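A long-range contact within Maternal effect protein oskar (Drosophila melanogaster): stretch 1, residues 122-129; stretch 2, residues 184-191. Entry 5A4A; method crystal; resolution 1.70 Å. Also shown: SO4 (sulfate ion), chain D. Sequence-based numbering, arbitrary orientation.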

# COMPACT_ATOMS: atom_id res chain seq x y z
N LEU A 122 -0.11 6.73 4.94
CA LEU A 122 -1.32 6.64 4.12
C LEU A 122 -1.75 7.99 3.58
O LEU A 122 -1.83 8.96 4.32
CB LEU A 122 -2.47 6.04 4.91
CG LEU A 122 -2.22 4.67 5.54
CD1 LEU A 122 -3.52 4.10 6.10
CD2 LEU A 122 -1.62 3.73 4.49
N ALA A 123 -2.02 8.04 2.28
CA ALA A 123 -2.66 9.21 1.68
C ALA A 123 -4.06 9.38 2.28
O ALA A 123 -4.68 8.42 2.71
CB ALA A 123 -2.75 9.04 0.15
N PRO A 124 -4.55 10.63 2.30
CA PRO A 124 -5.94 10.84 2.72
C PRO A 124 -6.87 10.06 1.79
O PRO A 124 -6.57 9.91 0.61
CB PRO A 124 -6.14 12.35 2.52
CG PRO A 124 -5.07 12.75 1.52
CD PRO A 124 -3.91 11.87 1.85
N LEU A 125 -7.97 9.54 2.33
CA LEU A 125 -8.99 8.89 1.51
C LEU A 125 -9.98 9.98 1.09
O LEU A 125 -10.81 10.43 1.89
CB LEU A 125 -9.68 7.78 2.31
CG LEU A 125 -8.74 6.65 2.74
CD1 LEU A 125 -9.43 5.69 3.70
CD2 LEU A 125 -8.21 5.90 1.52
N GLY A 126 -9.85 10.42 -0.16
CA GLY A 126 -10.53 11.62 -0.61
C GLY A 126 -12.04 11.61 -0.53
O GLY A 126 -12.66 12.64 -0.26
N ASN A 127 -12.66 10.45 -0.75
CA ASN A 127 -14.12 10.37 -0.68
C ASN A 127 -14.66 10.23 0.74
O ASN A 127 -15.87 10.24 0.95
CB ASN A 127 -14.67 9.26 -1.59
CG ASN A 127 -14.00 7.91 -1.35
OD1 ASN A 127 -12.84 7.83 -0.96
ND2 ASN A 127 -14.74 6.84 -1.61
N TYR A 128 -13.76 10.09 1.71
CA TYR A 128 -14.16 9.97 3.11
C TYR A 128 -13.79 11.22 3.89
O TYR A 128 -13.67 11.18 5.11
CB TYR A 128 -13.50 8.73 3.76
CG TYR A 128 -14.09 7.43 3.27
CD1 TYR A 128 -15.18 6.86 3.91
CD2 TYR A 128 -13.56 6.78 2.17
CE1 TYR A 128 -15.73 5.67 3.46
CE2 TYR A 128 -14.10 5.59 1.71
CZ TYR A 128 -15.18 5.04 2.37
OH TYR A 128 -15.72 3.86 1.92
N CYS A 129 -13.62 12.33 3.18
CA CYS A 129 -13.20 13.57 3.83
C CYS A 129 -14.19 14.07 4.90
O CYS A 129 -13.79 14.78 5.81
CB CYS A 129 -12.93 14.67 2.78
SG CYS A 129 -14.38 15.08 1.74
N LYS A 184 -15.50 -3.94 -1.20
CA LYS A 184 -16.80 -3.36 -1.55
C LYS A 184 -16.87 -1.84 -1.31
O LYS A 184 -17.82 -1.20 -1.75
CB LYS A 184 -17.93 -4.05 -0.78
CG LYS A 184 -17.92 -3.76 0.71
CD LYS A 184 -19.10 -4.44 1.40
CE LYS A 184 -19.14 -4.10 2.88
NZ LYS A 184 -17.99 -4.69 3.61
N GLU A 185 -15.89 -1.27 -0.61
CA GLU A 185 -15.89 0.17 -0.39
C GLU A 185 -15.43 0.89 -1.65
O GLU A 185 -14.55 0.41 -2.36
CB GLU A 185 -14.94 0.56 0.76
CG GLU A 185 -15.50 0.33 2.14
CD GLU A 185 -15.52 -1.13 2.54
OE1 GLU A 185 -14.54 -1.84 2.22
OE2 GLU A 185 -16.51 -1.56 3.16
N PRO A 186 -16.00 2.07 -1.91
CA PRO A 186 -15.63 2.84 -3.10
C PRO A 186 -14.31 3.56 -2.91
O PRO A 186 -13.99 4.04 -1.81
CB PRO A 186 -16.77 3.85 -3.23
CG PRO A 186 -17.26 4.04 -1.81
CD PRO A 186 -17.10 2.69 -1.15
N TYR A 187 -13.54 3.64 -3.99
CA TYR A 187 -12.20 4.23 -3.96
C TYR A 187 -12.20 5.50 -4.79
O TYR A 187 -12.74 5.51 -5.89
CB TYR A 187 -11.19 3.25 -4.56
CG TYR A 187 -10.71 2.19 -3.60
CD1 TYR A 187 -11.59 1.28 -3.04
CD2 TYR A 187 -9.37 2.12 -3.25
CE1 TYR A 187 -11.15 0.32 -2.15
CE2 TYR A 187 -8.91 1.16 -2.36
CZ TYR A 187 -9.80 0.27 -1.81
OH TYR A 187 -9.33 -0.69 -0.93
N LEU A 188 -11.61 6.57 -4.26
CA LEU A 188 -11.39 7.78 -5.05
C LEU A 188 -9.90 7.84 -5.39
O LEU A 188 -9.06 8.10 -4.51
CB LEU A 188 -11.80 9.04 -4.27
CG LEU A 188 -11.90 10.31 -5.14
CD1 LEU A 188 -13.06 10.14 -6.14
CD2 LEU A 188 -12.08 11.57 -4.31
N PHE A 189 -9.57 7.59 -6.65
CA PHE A 189 -8.17 7.45 -7.03
C PHE A 189 -7.45 8.77 -7.27
O PHE A 189 -8.08 9.79 -7.54
CB PHE A 189 -8.04 6.54 -8.25
CG PHE A 189 -8.28 5.11 -7.92
CD1 PHE A 189 -7.26 4.33 -7.38
CD2 PHE A 189 -9.54 4.54 -8.10
CE1 PHE A 189 -7.48 3.00 -7.05
CE2 PHE A 189 -9.76 3.21 -7.78
CZ PHE A 189 -8.73 2.45 -7.25
N TRP A 190 -6.13 8.74 -7.11
CA TRP A 190 -5.32 9.91 -7.39
C TRP A 190 -5.33 10.15 -8.90
O TRP A 190 -5.21 9.22 -9.69
CB TRP A 190 -3.88 9.70 -6.90
CG TRP A 190 -3.77 9.11 -5.51
CD1 TRP A 190 -4.64 9.29 -4.45
CD2 TRP A 190 -2.72 8.26 -5.02
NE1 TRP A 190 -4.18 8.59 -3.35
CE2 TRP A 190 -3.02 7.95 -3.67
CE3 TRP A 190 -1.56 7.72 -5.60
CZ2 TRP A 190 -2.18 7.12 -2.90
CZ3 TRP A 190 -0.75 6.90 -4.83
CH2 TRP A 190 -1.06 6.61 -3.49
N ASN A 191 -5.49 11.41 -9.29
CA ASN A 191 -5.49 11.73 -10.72
C ASN A 191 -4.05 11.90 -11.22
O ASN A 191 -3.12 11.57 -10.49
CB ASN A 191 -6.38 12.94 -11.05
CG ASN A 191 -5.85 14.25 -10.51
OD1 ASN A 191 -4.74 14.33 -9.98
ND2 ASN A 191 -6.64 15.30 -10.64
S SO4 D . -14.53 -5.38 2.11
O1 SO4 D . -15.21 -4.42 2.97
O2 SO4 D . -15.40 -5.80 1.01
O3 SO4 D . -13.29 -4.79 1.60
O4 SO4 D . -14.18 -6.56 2.90
O HOH W 1 -5.91 7.98 -1.01
O HOH W 2 -8.71 8.26 -1.78
O HOH W 3 -10.72 6.31 -1.51

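Two irregular segments can be held together with very few direct polar contacts if water bridges the polar groups that do not meet directly. The contact between residues 122-129 and 184-191 of Oskar illustrates the principle: neither stretch forms a regular helix or strand across the interface, one direct hydrogen bond joins them, and three waters supply the remaining polar links.

Stretch 2 begins outside the contact. Lys184 is exposed and engages a sulfate, probably derived from the crystallisation liquor, through Lys184 N (2.9 Å to sulfate O2) and Lys184 NZ (2.9 Å to sulfate O1). The same NZ forms a salt bridge with Glu185 whose hydrogen bond is weak, 3.5 Å from Lys184 NZ to Glu185 OE2. Glu185 faces two ways. Its CA-to-CB bond points toward stretch 1, and Glu185 CG lies 3.5 Å from Tyr128 OH, but the end of the side chain leads away, leaving the carboxyl group on the side of the lysine and the sulfate.

At Pro186 the direct polar link appears. Pro186 O accepts a hydrogen bond from Asn127 ND2 at 2.9 Å, with an N-H...O angle of 159°, close to linear. The proline ring adds packing, Pro186 CD lying 3.6 Å from Tyr128 OH, while the carbonyl O sits at the edge of the tyrosine ring, near its plane. Tyr187 turns its CA-to-CB bond away and contributes little.

Leu188 lies opposite Asn127, their CA atoms 5.8 Å apart, and its CA-to-CB bond points toward stretch 1. Leu188 CD2 packs 3.8 Å from Gly126 C, and Leu188 CB lies 3.7 Å from Asn127 OD1. The absence of a side chain at Gly126 matters here, since an ideally placed CB would come within 3.0 Å of Leu188 CD2, a clash. The leucine backbone is too far from its partners for direct bonding, and water intervenes twice. Water 3 accepts from Leu188 N (2.9 Å) and donates to Asn127 OD1 (2.7 Å), so both ends of the Asn127 amide serve the contact. Water 2 accepts from Gly126 N (2.9 Å) and donates to Leu188 O (2.8 Å).

Phe189 is out of reach. The CA-to-CB bond of Trp190 points sideways, but the end of its side chain comes nearer to stretch 1. Trp190 CZ2 meets Ala123 CB at 3.6 Å, an oblique apolar contact, while Trp190 NE1 donates to water 1 at 3.0 Å, which in turn donates to Pro124 O at 2.6 Å. Asn191 closes the stretch beyond the contact, capping the helix that follows.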